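Local atomic coordinates of myosin-2 (Saccharomyces cerevisiae, PDB entry 6IXO), a protein that carries organelles and other cargo along actin cables as a class V myosin motor, this part being its globular, cargo-binding tail domain. Residues 35-40 against 101-106; 52-57 against 105-110; 95-100 against 164-169; 46-51 against 218-223; 29-34 against 398-403. All blocks are in the same frame, centred on the assembly; numbering follows the deposited sequence.

Interaction 1 (35-40 against 101-106)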
# COMPACT_ATOMS: atom_id res chain seq x y z
N PHE A 35 -17.80 -4.62 7.98
CA PHE A 35 -17.18 -3.31 8.17
C PHE A 35 -17.68 -2.24 7.16
O PHE A 35 -18.00 -2.56 6.00
CB PHE A 35 -15.65 -3.42 8.07
CG PHE A 35 -15.13 -3.48 6.63
CD1 PHE A 35 -15.18 -4.67 5.89
CD2 PHE A 35 -14.57 -2.36 6.04
CE1 PHE A 35 -14.69 -4.73 4.56
CE2 PHE A 35 -14.07 -2.40 4.69
CZ PHE A 35 -14.14 -3.60 3.97
N GLU A 36 -17.74 -1.00 7.63
CA GLU A 36 -18.05 0.18 6.82
C GLU A 36 -16.93 1.19 6.99
O GLU A 36 -16.52 1.51 8.09
CB GLU A 36 -19.40 0.81 7.20
CG GLU A 36 -20.63 -0.04 6.87
CD GLU A 36 -20.83 -0.25 5.37
OE1 GLU A 36 -20.43 0.65 4.61
OE2 GLU A 36 -21.37 -1.30 4.96
N VAL A 37 -16.41 1.69 5.88
CA VAL A 37 -15.29 2.59 5.94
C VAL A 37 -15.82 4.02 6.03
O VAL A 37 -16.78 4.35 5.37
CB VAL A 37 -14.36 2.41 4.67
CG1 VAL A 37 -13.21 3.35 4.73
CG2 VAL A 37 -13.84 0.99 4.60
N PRO A 38 -15.21 4.88 6.85
CA PRO A 38 -15.67 6.28 6.81
C PRO A 38 -15.12 7.05 5.61
O PRO A 38 -14.16 6.61 5.01
CB PRO A 38 -15.11 6.88 8.10
CG PRO A 38 -13.91 6.03 8.40
CD PRO A 38 -14.29 4.64 7.98
N ASP A 39 -15.71 8.21 5.30
CA ASP A 39 -15.28 9.03 4.15
C ASP A 39 -13.90 9.68 4.30
O ASP A 39 -13.55 10.16 5.37
CB ASP A 39 -16.33 10.11 3.89
CG ASP A 39 -17.27 9.75 2.76
OD1 ASP A 39 -17.17 8.62 2.24
OD2 ASP A 39 -18.12 10.60 2.40
N ALA A 40 -13.13 9.73 3.21
CA ALA A 40 -11.81 10.38 3.22
C ALA A 40 -11.70 11.54 2.20
O ALA A 40 -12.37 11.54 1.17
CB ALA A 40 -10.73 9.36 2.97
N GLY A 101 -8.56 -1.12 2.06
CA GLY A 101 -7.25 -1.64 2.46
C GLY A 101 -6.59 -0.79 3.52
O GLY A 101 -5.98 -1.29 4.45
N VAL A 102 -6.68 0.53 3.39
CA VAL A 102 -6.04 1.39 4.38
C VAL A 102 -6.74 1.23 5.74
O VAL A 102 -6.11 1.19 6.81
CB VAL A 102 -6.07 2.87 3.92
CG1 VAL A 102 -5.48 3.78 4.99
CG2 VAL A 102 -5.25 3.03 2.54
N PHE A 103 -8.06 1.14 5.66
CA PHE A 103 -8.91 0.91 6.83
C PHE A 103 -8.41 -0.31 7.59
O PHE A 103 -8.19 -0.25 8.82
CB PHE A 103 -10.36 0.69 6.36
CG PHE A 103 -11.32 0.38 7.50
CD1 PHE A 103 -11.90 1.41 8.23
CD2 PHE A 103 -11.67 -0.94 7.77
CE1 PHE A 103 -12.80 1.13 9.28
CE2 PHE A 103 -12.61 -1.23 8.81
CZ PHE A 103 -13.16 -0.18 9.54
N TRP A 104 -8.24 -1.43 6.89
CA TRP A 104 -7.81 -2.65 7.57
C TRP A 104 -6.37 -2.56 8.05
O TRP A 104 -6.04 -3.09 9.10
CB TRP A 104 -8.04 -3.89 6.68
CG TRP A 104 -9.47 -4.27 6.75
CD1 TRP A 104 -10.40 -4.17 5.77
CD2 TRP A 104 -10.16 -4.70 7.93
NE1 TRP A 104 -11.63 -4.54 6.24
CE2 TRP A 104 -11.52 -4.86 7.57
CE3 TRP A 104 -9.77 -4.97 9.24
CZ2 TRP A 104 -12.48 -5.29 8.48
CZ3 TRP A 104 -10.75 -5.37 10.16
CH2 TRP A 104 -12.07 -5.53 9.77
N LEU A 105 -5.50 -1.89 7.29
CA LEU A 105 -4.14 -1.65 7.80
C LEU A 105 -4.18 -0.89 9.12
O LEU A 105 -3.42 -1.19 10.05
CB LEU A 105 -3.31 -0.87 6.75
CG LEU A 105 -2.92 -1.70 5.49
CD1 LEU A 105 -2.25 -0.77 4.42
CD2 LEU A 105 -1.99 -2.85 5.86
N ALA A 106 -5.03 0.14 9.19
CA ALA A 106 -5.12 0.95 10.42
C ALA A 106 -5.56 0.05 11.59
O ALA A 106 -5.02 0.11 12.72
CB ALA A 106 -6.10 2.07 10.25
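Trp104 presents its indole edge to the flat of the Phe35 ring in a T-shaped pair, with planes 71° apart. Its NE1 stands over the centre of that ring, 3.5 Å from Phe35 CE1, while its CZ2 lies 3.7 Å from Phe35 CG. Phe103 meets Phe35 differently: the rings are nearly parallel, at 23°, but displaced so that little of one lies over the other, and the touch is between Phe35 CD2 and Phe103 CE2 at 3.6 Å. The CB of Phe35 points toward the helix, and CG, between the backbone N and the carbonyl carbon (chi1 79°), lies against Trp104. Further along the loop, Val37 CG2 rests 3.9 Å from Phe103 CG, and Pro38 CD comes to 4.0 Å from Phe103 CD1, crossing it at about a right angle. An alanine at Phe35 would probably open a gap beside Phe103 and leave the Trp104 N-H edge without its aromatic face. In the second shell, Tyr53 OH accepts a hydrogen bond from Glu36 N. The aromatic cluster thus lays the loop after helix 20-32 against helix 97-124, with Val88 of helix 71-90 touching both Phe35 and Trp104.

Interaction 2 (52-57 against 105-110)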
# COMPACT_ATOMS: atom_id res chain seq x y z
N VAL A 52 -10.73 3.16 13.69
CA VAL A 52 -10.34 1.86 14.22
C VAL A 52 -11.43 1.27 15.14
O VAL A 52 -11.10 0.61 16.11
CB VAL A 52 -8.97 1.96 14.94
CG1 VAL A 52 -7.83 2.28 13.87
CG2 VAL A 52 -8.99 2.99 16.07
N TYR A 53 -12.71 1.49 14.81
CA TYR A 53 -13.77 1.01 15.72
C TYR A 53 -13.76 -0.54 15.83
O TYR A 53 -14.00 -1.08 16.94
CB TYR A 53 -15.16 1.55 15.31
CG TYR A 53 -15.72 0.96 14.04
CD1 TYR A 53 -16.45 -0.24 14.07
CD2 TYR A 53 -15.51 1.58 12.79
CE1 TYR A 53 -16.94 -0.81 12.91
CE2 TYR A 53 -16.02 1.02 11.62
CZ TYR A 53 -16.72 -0.18 11.69
OH TYR A 53 -17.22 -0.77 10.53
N PRO A 54 -13.43 -1.29 14.76
CA PRO A 54 -13.38 -2.74 14.96
C PRO A 54 -12.26 -3.16 15.88
O PRO A 54 -12.52 -3.97 16.79
CB PRO A 54 -13.12 -3.29 13.53
CG PRO A 54 -13.65 -2.23 12.65
CD PRO A 54 -13.21 -0.97 13.31
N ALA A 55 -11.07 -2.62 15.69
CA ALA A 55 -9.98 -2.97 16.61
C ALA A 55 -10.33 -2.63 18.07
O ALA A 55 -10.05 -3.44 18.95
CB ALA A 55 -8.71 -2.25 16.24
N ARG A 56 -10.93 -1.47 18.33
CA ARG A 56 -11.18 -1.07 19.72
C ARG A 56 -12.19 -2.02 20.32
O ARG A 56 -12.07 -2.42 21.48
CB ARG A 56 -11.69 0.39 19.83
CG ARG A 56 -10.75 1.44 19.25
CD ARG A 56 -9.74 1.92 20.26
NE ARG A 56 -8.75 2.86 19.71
CZ ARG A 56 -8.90 4.18 19.68
NH1 ARG A 56 -7.93 4.95 19.16
NH2 ARG A 56 -10.00 4.75 20.15
N ILE A 57 -13.20 -2.39 19.55
CA ILE A 57 -14.18 -3.35 20.07
C ILE A 57 -13.53 -4.72 20.40
O ILE A 57 -13.77 -5.29 21.47
CB ILE A 57 -15.32 -3.53 19.07
CG1 ILE A 57 -16.14 -2.25 19.06
CG2 ILE A 57 -16.19 -4.72 19.47
CD1 ILE A 57 -17.20 -2.17 17.95
N LEU A 105 -5.50 -1.89 7.29
CA LEU A 105 -4.14 -1.65 7.80
C LEU A 105 -4.18 -0.89 9.12
O LEU A 105 -3.42 -1.19 10.05
CB LEU A 105 -3.31 -0.87 6.75
CG LEU A 105 -2.92 -1.70 5.49
CD1 LEU A 105 -2.25 -0.77 4.42
CD2 LEU A 105 -1.99 -2.85 5.86
N ALA A 106 -5.03 0.14 9.19
CA ALA A 106 -5.12 0.95 10.42
C ALA A 106 -5.56 0.05 11.59
O ALA A 106 -5.02 0.11 12.72
CB ALA A 106 -6.10 2.07 10.25
N ASN A 107 -6.55 -0.80 11.32
CA ASN A 107 -7.15 -1.60 12.39
C ASN A 107 -6.21 -2.69 12.89
O ASN A 107 -6.10 -2.95 14.10
CB ASN A 107 -8.48 -2.19 11.93
CG ASN A 107 -9.60 -1.24 12.19
OD1 ASN A 107 -10.14 -1.16 13.32
ND2 ASN A 107 -9.91 -0.41 11.18
N VAL A 108 -5.51 -3.32 11.96
CA VAL A 108 -4.56 -4.37 12.35
C VAL A 108 -3.37 -3.72 13.07
O VAL A 108 -2.84 -4.27 14.05
CB VAL A 108 -4.10 -5.20 11.14
CG1 VAL A 108 -2.94 -6.11 11.50
CG2 VAL A 108 -5.29 -6.04 10.62
N ARG A 109 -2.99 -2.51 12.64
CA ARG A 109 -1.93 -1.81 13.39
C ARG A 109 -2.40 -1.51 14.81
O ARG A 109 -1.61 -1.56 15.78
CB ARG A 109 -1.52 -0.50 12.70
CG ARG A 109 -0.36 0.19 13.41
CD ARG A 109 0.89 -0.70 13.39
NE ARG A 109 2.08 0.01 13.88
CZ ARG A 109 3.28 -0.57 14.03
NH1 ARG A 109 3.43 -1.89 13.75
NH2 ARG A 109 4.31 0.15 14.48
N GLU A 110 -3.68 -1.17 14.96
CA GLU A 110 -4.16 -0.83 16.31
C GLU A 110 -4.16 -2.11 17.19
O GLU A 110 -3.83 -2.07 18.37
CB GLU A 110 -5.57 -0.24 16.24
CG GLU A 110 -6.18 0.16 17.59
CD GLU A 110 -5.67 1.52 18.04
OE1 GLU A 110 -4.85 2.13 17.31
OE2 GLU A 110 -6.11 1.98 19.11
O HOH W 1 -5.50 4.87 17.20
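Ala106 receives Val52 first, its CB lying 4.0 Å from Val52 CG1, which also packs on the Ala106 carbonyl. Next, Asn107 OD1 accepts a nearly straight hydrogen bond from Ala55 N at 2.9 Å (161° at the hydrogen), the donor lying somewhat out of the carbonyl plane. Val52 is the N-cap of helix 53-67, so this side chain from another helix serves an N-H of the first turn, where the local helix dipole would probably strengthen the bond. Pro54 CD crowds the same oxygen, 3.1 Å from Asn107 OD1. The ND2 of Asn107 is bonded to Phe103 O and Val51 O, so both ends of the amide are held and its rotation is fixed. Glu110 comes next on this face: its CB lies 3.7 Å from Ala55 CB, and with CG anti to the backbone N and the chain then bent at chi2, its OE2 forms a salt bridge of 2.8 Å with Arg56 NE. The oxygen lies in the guanidinium plane, yet is itself met from above the carboxylate, 47° out of plane. A water accepts from Arg56 NH1 and donates to Glu110 OE1, while Val52 CG2 sits over one face of the guanidinium, toward its rim. The axes of 53-57 and 105-110 approach to 8.4 Å and cross at -24°, a close, nearly parallel helix packing in the all-helical globular tail of a class V myosin.

Interaction 3 (95-100 against 164-169); sequences NDLIPS and KKLQKQ
Ile98 and Leu166 have the nearest CA atoms of the two segments, 7.7 Å apart, where the N-terminal end of helix 97-124 passes the second half of helix 134-180. Leu97 does most of the work. Its CG is anti to the backbone N (chi1 177°), carrying the branched end across to the other helix. CD1 lies 3.9 Å from Lys165 CB and touches the aliphatic chain again at CD. CD2 packs 3.9 Å from Leu166 CD2 and meets Gln169 tip to tip, 3.5 Å from its NE2. Leu166 CD2 is shared, since Ile98 CG1 also reaches it at 3.7 Å, the two side chains at about a right angle. The polar ends have partners outside the two segments: Lys165 NZ bonds to Thr90 O and Leu92 O, and Gln169 NE2, while touching Leu97, bonds to Gly94 O, which probably steadies these chains beside Leu97. An alanine at Leu97 would probably leave a gap between the Lys165 chain, Leu166 and the Gln169 amide. Trp162 NE1 adds a hydrogen bond to Leu97 O. Apolar leucine packing flanked by lysine and glutamine chains joins two long helices here, within the helical bundle of the Dilute-family tail.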
# COMPACT_ATOMS: atom_id res chain seq x y z
N ASN A 95 -13.44 -0.27 -6.72
CA ASN A 95 -13.43 1.11 -6.25
C ASN A 95 -13.13 1.21 -4.78
O ASN A 95 -12.64 2.22 -4.32
CB ASN A 95 -14.77 1.79 -6.54
CG ASN A 95 -14.94 2.16 -8.02
OD1 ASN A 95 -13.97 2.24 -8.78
ND2 ASN A 95 -16.18 2.39 -8.43
N ASP A 96 -13.44 0.16 -4.05
CA ASP A 96 -13.25 0.13 -2.60
C ASP A 96 -11.85 -0.26 -2.18
O ASP A 96 -11.51 -0.17 -0.99
CB ASP A 96 -14.24 -0.85 -1.97
CG ASP A 96 -15.62 -0.30 -1.92
OD1 ASP A 96 -15.74 0.94 -1.87
OD2 ASP A 96 -16.58 -1.10 -1.95
N LEU A 97 -11.05 -0.70 -3.13
CA LEU A 97 -9.75 -1.30 -2.81
C LEU A 97 -8.85 -0.42 -1.95
O LEU A 97 -8.28 -0.88 -0.96
CB LEU A 97 -9.01 -1.65 -4.11
CG LEU A 97 -7.62 -2.23 -3.88
CD1 LEU A 97 -7.64 -3.51 -3.11
CD2 LEU A 97 -7.01 -2.45 -5.28
N ILE A 98 -8.72 0.85 -2.30
CA ILE A 98 -7.79 1.70 -1.56
C ILE A 98 -8.36 2.04 -0.16
O ILE A 98 -7.70 1.76 0.84
CB ILE A 98 -7.44 3.01 -2.35
CG1 ILE A 98 -6.59 2.64 -3.58
CG2 ILE A 98 -6.72 4.01 -1.45
CD1 ILE A 98 -6.60 3.79 -4.72
N PRO A 99 -9.57 2.64 -0.07
CA PRO A 99 -10.02 2.93 1.31
C PRO A 99 -10.17 1.68 2.17
O PRO A 99 -9.77 1.74 3.34
CB PRO A 99 -11.39 3.64 1.12
CG PRO A 99 -11.78 3.37 -0.30
CD PRO A 99 -10.51 3.15 -1.08
N SER A 100 -10.69 0.57 1.64
CA SER A 100 -10.87 -0.60 2.52
C SER A 100 -9.54 -1.15 2.95
O SER A 100 -9.38 -1.59 4.07
CB SER A 100 -11.71 -1.67 1.87
OG SER A 100 -13.03 -1.18 1.66
N LYS A 164 -0.13 -5.88 -3.71
CA LYS A 164 -0.18 -6.60 -4.98
C LYS A 164 -1.43 -6.24 -5.77
O LYS A 164 -1.38 -6.04 -6.99
CB LYS A 164 -0.11 -8.11 -4.76
CG LYS A 164 -0.36 -8.90 -6.08
CD LYS A 164 -0.18 -10.44 -5.88
CE LYS A 164 1.24 -10.79 -5.37
NZ LYS A 164 2.37 -10.43 -6.34
N LYS A 165 -2.56 -6.14 -5.09
CA LYS A 165 -3.79 -5.73 -5.77
C LYS A 165 -3.67 -4.31 -6.33
O LYS A 165 -4.16 -4.05 -7.43
CB LYS A 165 -5.00 -5.80 -4.81
CG LYS A 165 -5.50 -7.25 -4.56
CD LYS A 165 -6.44 -7.24 -3.28
CE LYS A 165 -6.91 -8.69 -2.98
NZ LYS A 165 -7.80 -9.18 -4.03
N LEU A 166 -3.03 -3.42 -5.58
CA LEU A 166 -2.76 -2.07 -6.09
C LEU A 166 -1.92 -2.11 -7.37
O LEU A 166 -2.23 -1.40 -8.31
CB LEU A 166 -2.02 -1.22 -5.06
CG LEU A 166 -2.86 -0.91 -3.80
CD1 LEU A 166 -1.98 -0.05 -2.93
CD2 LEU A 166 -4.17 -0.13 -4.10
N GLN A 167 -0.86 -2.91 -7.37
CA GLN A 167 -0.05 -3.06 -8.58
C GLN A 167 -0.87 -3.52 -9.77
O GLN A 167 -0.69 -3.00 -10.88
CB GLN A 167 1.10 -4.05 -8.33
CG GLN A 167 2.16 -3.52 -7.33
CD GLN A 167 3.41 -4.39 -7.31
OE1 GLN A 167 3.33 -5.59 -7.44
NE2 GLN A 167 4.57 -3.76 -7.17
N LYS A 168 -1.74 -4.52 -9.57
CA LYS A 168 -2.54 -5.00 -10.70
C LYS A 168 -3.47 -3.91 -11.25
O LYS A 168 -3.70 -3.84 -12.44
CB LYS A 168 -3.38 -6.22 -10.31
CG LYS A 168 -2.56 -7.38 -9.77
CD LYS A 168 -1.56 -7.92 -10.78
CE LYS A 168 -0.74 -9.10 -10.21
NZ LYS A 168 -1.56 -10.31 -9.92
N GLN A 169 -4.06 -3.10 -10.37
CA GLN A 169 -4.89 -1.99 -10.84
C GLN A 169 -4.07 -1.03 -11.65
O GLN A 169 -4.55 -0.49 -12.65
CB GLN A 169 -5.54 -1.22 -9.67
CG GLN A 169 -6.73 -1.96 -9.07
CD GLN A 169 -7.72 -1.03 -8.35
OE1 GLN A 169 -7.43 0.15 -8.12
NE2 GLN A 169 -8.91 -1.56 -8.02

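Interaction 4 (46-51 against 218-223); sequences LSKRDV and SFHIEN
His220 and Leu46 make the direct hydrogen bond of this contact, NE2 donating to Leu46 O at 2.7 Å. The acceptor lies in the imidazole plane, but the bond is bent, with 144° at the hydrogen, and the donor stands 42° above the carbonyl plane. A water adds a second link, accepting from Leu46 N at 3.0 Å and donating to Ser218 O at 2.7 Å. Beside these, Lys48 sets its CG over one face of the imidazole in a CH-pi contact, 4.1 Å from the centroid of the His220 ring. The apolar group centres on Phe219. Leu46 CD1 comes to its edge, 3.7 Å from Phe219 CE1, the two side chains running alongside each other in the same direction. Val51 approaches with both branches, CG1 3.9 Å from Phe219 CB and CG2 4.0 Å from Phe219 CD1. His220, with positive phi, is the C-prime residue of the Schellman motif that ends helix 202-218, and its CG is anti to the carbonyl carbon (chi1 -49°). The short, weakly bonded helical turn 48-51 is thereby joined to the turn between helices 202-218 and 223-247, and Val51 and Phe219 go on to pack against Ala106 and Val102 of helix 97-124.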
# COMPACT_ATOMS: atom_id res chain seq x y z
N LEU A 46 -11.90 13.09 10.69
CA LEU A 46 -12.24 11.87 11.42
C LEU A 46 -11.50 11.78 12.71
O LEU A 46 -10.29 12.01 12.75
CB LEU A 46 -11.91 10.63 10.58
CG LEU A 46 -12.62 10.55 9.25
CD1 LEU A 46 -12.17 9.30 8.49
CD2 LEU A 46 -14.11 10.54 9.49
N SER A 47 -12.20 11.42 13.78
CA SER A 47 -11.53 11.00 14.99
C SER A 47 -10.95 9.61 14.77
O SER A 47 -11.37 8.87 13.87
CB SER A 47 -12.48 11.00 16.18
OG SER A 47 -13.40 9.94 16.01
N LYS A 48 -9.99 9.22 15.61
CA LYS A 48 -9.37 7.91 15.45
C LYS A 48 -10.40 6.82 15.73
O LYS A 48 -10.34 5.77 15.11
CB LYS A 48 -8.15 7.76 16.35
CG LYS A 48 -6.97 8.58 15.84
CD LYS A 48 -5.77 8.59 16.76
CE LYS A 48 -4.66 9.46 16.16
NZ LYS A 48 -3.43 9.50 17.00
N ARG A 49 -11.36 7.08 16.62
CA ARG A 49 -12.31 6.03 16.94
C ARG A 49 -13.22 5.65 15.75
O ARG A 49 -13.69 4.52 15.69
CB ARG A 49 -13.16 6.41 18.17
CG ARG A 49 -14.33 7.31 17.89
CD ARG A 49 -14.98 7.73 19.22
NE ARG A 49 -16.30 8.32 19.04
CZ ARG A 49 -17.19 8.47 20.03
NH1 ARG A 49 -16.89 8.08 21.26
NH2 ARG A 49 -18.37 9.02 19.78
N ASP A 50 -13.46 6.57 14.82
CA ASP A 50 -14.26 6.28 13.62
C ASP A 50 -13.52 5.37 12.63
O ASP A 50 -14.14 4.70 11.80
CB ASP A 50 -14.64 7.59 12.90
CG ASP A 50 -15.52 8.50 13.74
OD1 ASP A 50 -16.29 7.99 14.59
OD2 ASP A 50 -15.45 9.74 13.54
N VAL A 51 -12.20 5.37 12.73
CA VAL A 51 -11.37 4.60 11.83
C VAL A 51 -11.09 3.22 12.41
O VAL A 51 -11.20 2.21 11.73
CB VAL A 51 -10.03 5.32 11.54
CG1 VAL A 51 -9.16 4.45 10.65
CG2 VAL A 51 -10.30 6.68 10.88
N SER A 218 -6.40 10.84 6.09
CA SER A 218 -7.64 10.94 6.86
C SER A 218 -7.71 9.84 7.89
O SER A 218 -8.31 10.04 8.95
CB SER A 218 -8.88 10.88 5.98
OG SER A 218 -8.97 11.99 5.11
N PHE A 219 -7.13 8.68 7.57
CA PHE A 219 -7.23 7.54 8.49
C PHE A 219 -6.07 7.51 9.46
O PHE A 219 -5.84 6.48 10.11
CB PHE A 219 -7.30 6.19 7.74
CG PHE A 219 -8.55 6.02 6.92
CD1 PHE A 219 -9.55 7.00 6.92
CD2 PHE A 219 -8.72 4.88 6.12
CE1 PHE A 219 -10.69 6.86 6.14
CE2 PHE A 219 -9.86 4.73 5.35
CZ PHE A 219 -10.86 5.73 5.36
N HIS A 220 -5.33 8.62 9.55
CA HIS A 220 -4.25 8.80 10.50
C HIS A 220 -3.16 7.74 10.35
O HIS A 220 -2.66 7.21 11.32
CB HIS A 220 -4.81 8.78 11.95
CG HIS A 220 -5.99 9.69 12.12
ND1 HIS A 220 -5.87 11.06 12.11
CD2 HIS A 220 -7.31 9.42 12.28
CE1 HIS A 220 -7.07 11.60 12.28
NE2 HIS A 220 -7.96 10.63 12.39
N ILE A 221 -2.80 7.43 9.12
CA ILE A 221 -1.75 6.44 8.89
C ILE A 221 -0.40 7.11 8.95
O ILE A 221 -0.23 8.19 8.39
CB ILE A 221 -1.89 5.76 7.51
CG1 ILE A 221 -3.22 5.03 7.41
CG2 ILE A 221 -0.74 4.77 7.29
CD1 ILE A 221 -3.36 3.95 8.45
N GLU A 222 0.55 6.45 9.58
CA GLU A 222 1.91 6.97 9.72
C GLU A 222 2.57 7.29 8.34
O GLU A 222 2.51 6.47 7.42
CB GLU A 222 2.72 5.96 10.55
CG GLU A 222 2.29 5.83 12.09
CD GLU A 222 1.15 4.80 12.42
OE1 GLU A 222 1.03 4.39 13.62
OE2 GLU A 222 0.35 4.41 11.52
N ASN A 223 3.16 8.48 8.19
CA ASN A 223 3.69 8.93 6.90
C ASN A 223 4.73 7.99 6.27
O ASN A 223 4.85 7.92 5.04
CB ASN A 223 4.30 10.34 7.03
CG ASN A 223 3.26 11.45 6.91
OD1 ASN A 223 2.13 11.22 6.47
ND2 ASN A 223 3.64 12.67 7.30
O HOH W 2 -9.19 12.48 9.66

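Interaction 5 (29-34 against 398-403); sequences EGLLKG and AWLSLP
Leu402 sets its CD2 against the bare backbone of Gly30, 3.7 Å from Gly30 CA. A CB on Gly30 would collide with that methyl, so the leucine comes this close because no side chain intervenes. Leu402 CG, anti to its own carbonyl carbon (chi1 -50°), carries both methyls onto the helix, and the second, CD1, lies 4.0 Å from Leu31 CB. Leu31 has CG anti to the backbone N (chi1 -180°); beyond it, CD1 reaches Leu400 CD1 at 4.0 Å, the two side chains crossing at a slant. Trp399, its CG between the backbone N and the carbonyl carbon (chi1 60°), meets Gly34 edge-on, CH2 lying 3.4 Å from Gly34 O, with Leu400 CD2 over one indole face toward its rim. Tyr53 of helix 53-67 touches Leu31, Trp399 and Leu400 and so backs the apolar patch. Leu402 is also the N-cap of helix 403-415. The contact thus lays the loop leading into the last helix along the end of helix 20-32, bringing the C-terminal part of the globular tail back onto its N-terminal helices.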
# COMPACT_ATOMS: atom_id res chain seq x y z
N GLU A 29 -19.08 -12.19 11.35
CA GLU A 29 -20.02 -11.86 10.29
C GLU A 29 -20.50 -10.40 10.38
O GLU A 29 -20.66 -9.76 9.37
CB GLU A 29 -21.23 -12.82 10.32
CG GLU A 29 -20.85 -14.30 10.22
CD GLU A 29 -20.07 -14.65 8.94
OE1 GLU A 29 -20.52 -14.29 7.82
OE2 GLU A 29 -18.99 -15.29 9.05
N GLY A 30 -20.72 -9.88 11.58
CA GLY A 30 -21.26 -8.53 11.73
C GLY A 30 -20.19 -7.44 11.75
O GLY A 30 -20.26 -6.47 11.01
N LEU A 31 -19.20 -7.59 12.61
CA LEU A 31 -18.23 -6.52 12.79
C LEU A 31 -17.17 -6.55 11.70
O LEU A 31 -16.82 -5.52 11.11
CB LEU A 31 -17.56 -6.64 14.16
CG LEU A 31 -16.52 -5.55 14.46
CD1 LEU A 31 -17.19 -4.20 14.58
CD2 LEU A 31 -15.75 -5.89 15.72
N LEU A 32 -16.62 -7.73 11.45
CA LEU A 32 -15.49 -7.78 10.54
C LEU A 32 -15.95 -7.82 9.06
O LEU A 32 -15.62 -6.92 8.30
CB LEU A 32 -14.60 -8.97 10.87
CG LEU A 32 -14.06 -8.97 12.30
CD1 LEU A 32 -13.25 -10.24 12.49
CD2 LEU A 32 -13.21 -7.73 12.61
N LYS A 33 -16.69 -8.84 8.66
CA LYS A 33 -17.10 -8.90 7.24
C LYS A 33 -18.04 -7.75 6.92
O LYS A 33 -18.15 -7.32 5.78
CB LYS A 33 -17.78 -10.23 6.90
CG LYS A 33 -16.86 -11.44 7.01
CD LYS A 33 -17.57 -12.69 6.51
CE LYS A 33 -16.79 -13.95 6.89
NZ LYS A 33 -17.44 -15.18 6.35
N GLY A 34 -18.70 -7.21 7.95
CA GLY A 34 -19.68 -6.16 7.75
C GLY A 34 -19.13 -4.75 7.93
O GLY A 34 -19.90 -3.80 8.07
N ALA A 398 -23.29 3.15 15.86
CA ALA A 398 -24.76 3.15 15.96
C ALA A 398 -25.43 2.34 14.87
O ALA A 398 -26.47 1.72 15.10
CB ALA A 398 -25.28 4.58 15.91
N TRP A 399 -24.86 2.35 13.69
CA TRP A 399 -25.43 1.54 12.64
C TRP A 399 -25.19 0.05 12.92
O TRP A 399 -25.81 -0.81 12.28
CB TRP A 399 -24.88 1.97 11.28
CG TRP A 399 -23.40 1.83 11.20
CD1 TRP A 399 -22.46 2.76 11.55
CD2 TRP A 399 -22.69 0.67 10.78
NE1 TRP A 399 -21.20 2.25 11.36
CE2 TRP A 399 -21.31 0.97 10.89
CE3 TRP A 399 -23.09 -0.59 10.33
CZ2 TRP A 399 -20.33 0.04 10.56
CZ3 TRP A 399 -22.10 -1.51 9.99
CH2 TRP A 399 -20.74 -1.18 10.12
N LEU A 400 -24.32 -0.29 13.90
CA LEU A 400 -24.04 -1.70 14.11
C LEU A 400 -25.21 -2.41 14.77
O LEU A 400 -25.92 -1.83 15.58
CB LEU A 400 -22.76 -1.91 14.94
CG LEU A 400 -21.44 -1.66 14.21
CD1 LEU A 400 -20.25 -1.71 15.17
CD2 LEU A 400 -21.25 -2.68 13.06
N SER A 401 -25.40 -3.67 14.41
CA SER A 401 -26.34 -4.49 15.14
C SER A 401 -25.67 -5.76 15.66
O SER A 401 -25.74 -6.80 15.02
CB SER A 401 -27.55 -4.85 14.27
OG SER A 401 -28.45 -5.63 15.05
N LEU A 402 -25.05 -5.64 16.83
CA LEU A 402 -24.32 -6.73 17.47
C LEU A 402 -24.74 -6.86 18.94
O LEU A 402 -24.09 -6.32 19.81
CB LEU A 402 -22.81 -6.48 17.43
CG LEU A 402 -22.22 -6.11 16.05
CD1 LEU A 402 -20.83 -5.59 16.23
CD2 LEU A 402 -22.25 -7.32 15.13
N PRO A 403 -25.83 -7.59 19.18
CA PRO A 403 -26.46 -7.59 20.52
C PRO A 403 -25.51 -7.94 21.67
O PRO A 403 -25.44 -7.20 22.66
CB PRO A 403 -27.55 -8.64 20.39
CG PRO A 403 -27.89 -8.66 18.87
CD PRO A 403 -26.59 -8.34 18.17

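In the fold
From the N terminus, helix 20-32 makes interaction 5 with residues 398-403, closing a loop of more than 360 residues that encloses the other four. The loop after it makes interaction 1 with helix 97-124, and the end of that loop with helix 48-51 makes interaction 4 with the turn after helix 202-218; these two cross. Interaction 2 brings helix 53-67 to helix 97-124, sharing Leu105 and Ala106 with interaction 1, and is nested within interaction 4. Interaction 3, also inside interaction 4, crosses interactions 1 and 2 and carries helix 97-124 on to helix 134-180. Three contacts therefore use helix 97-124, and Tyr53 links interactions 1, 2 and 5 through Glu36 and Trp399.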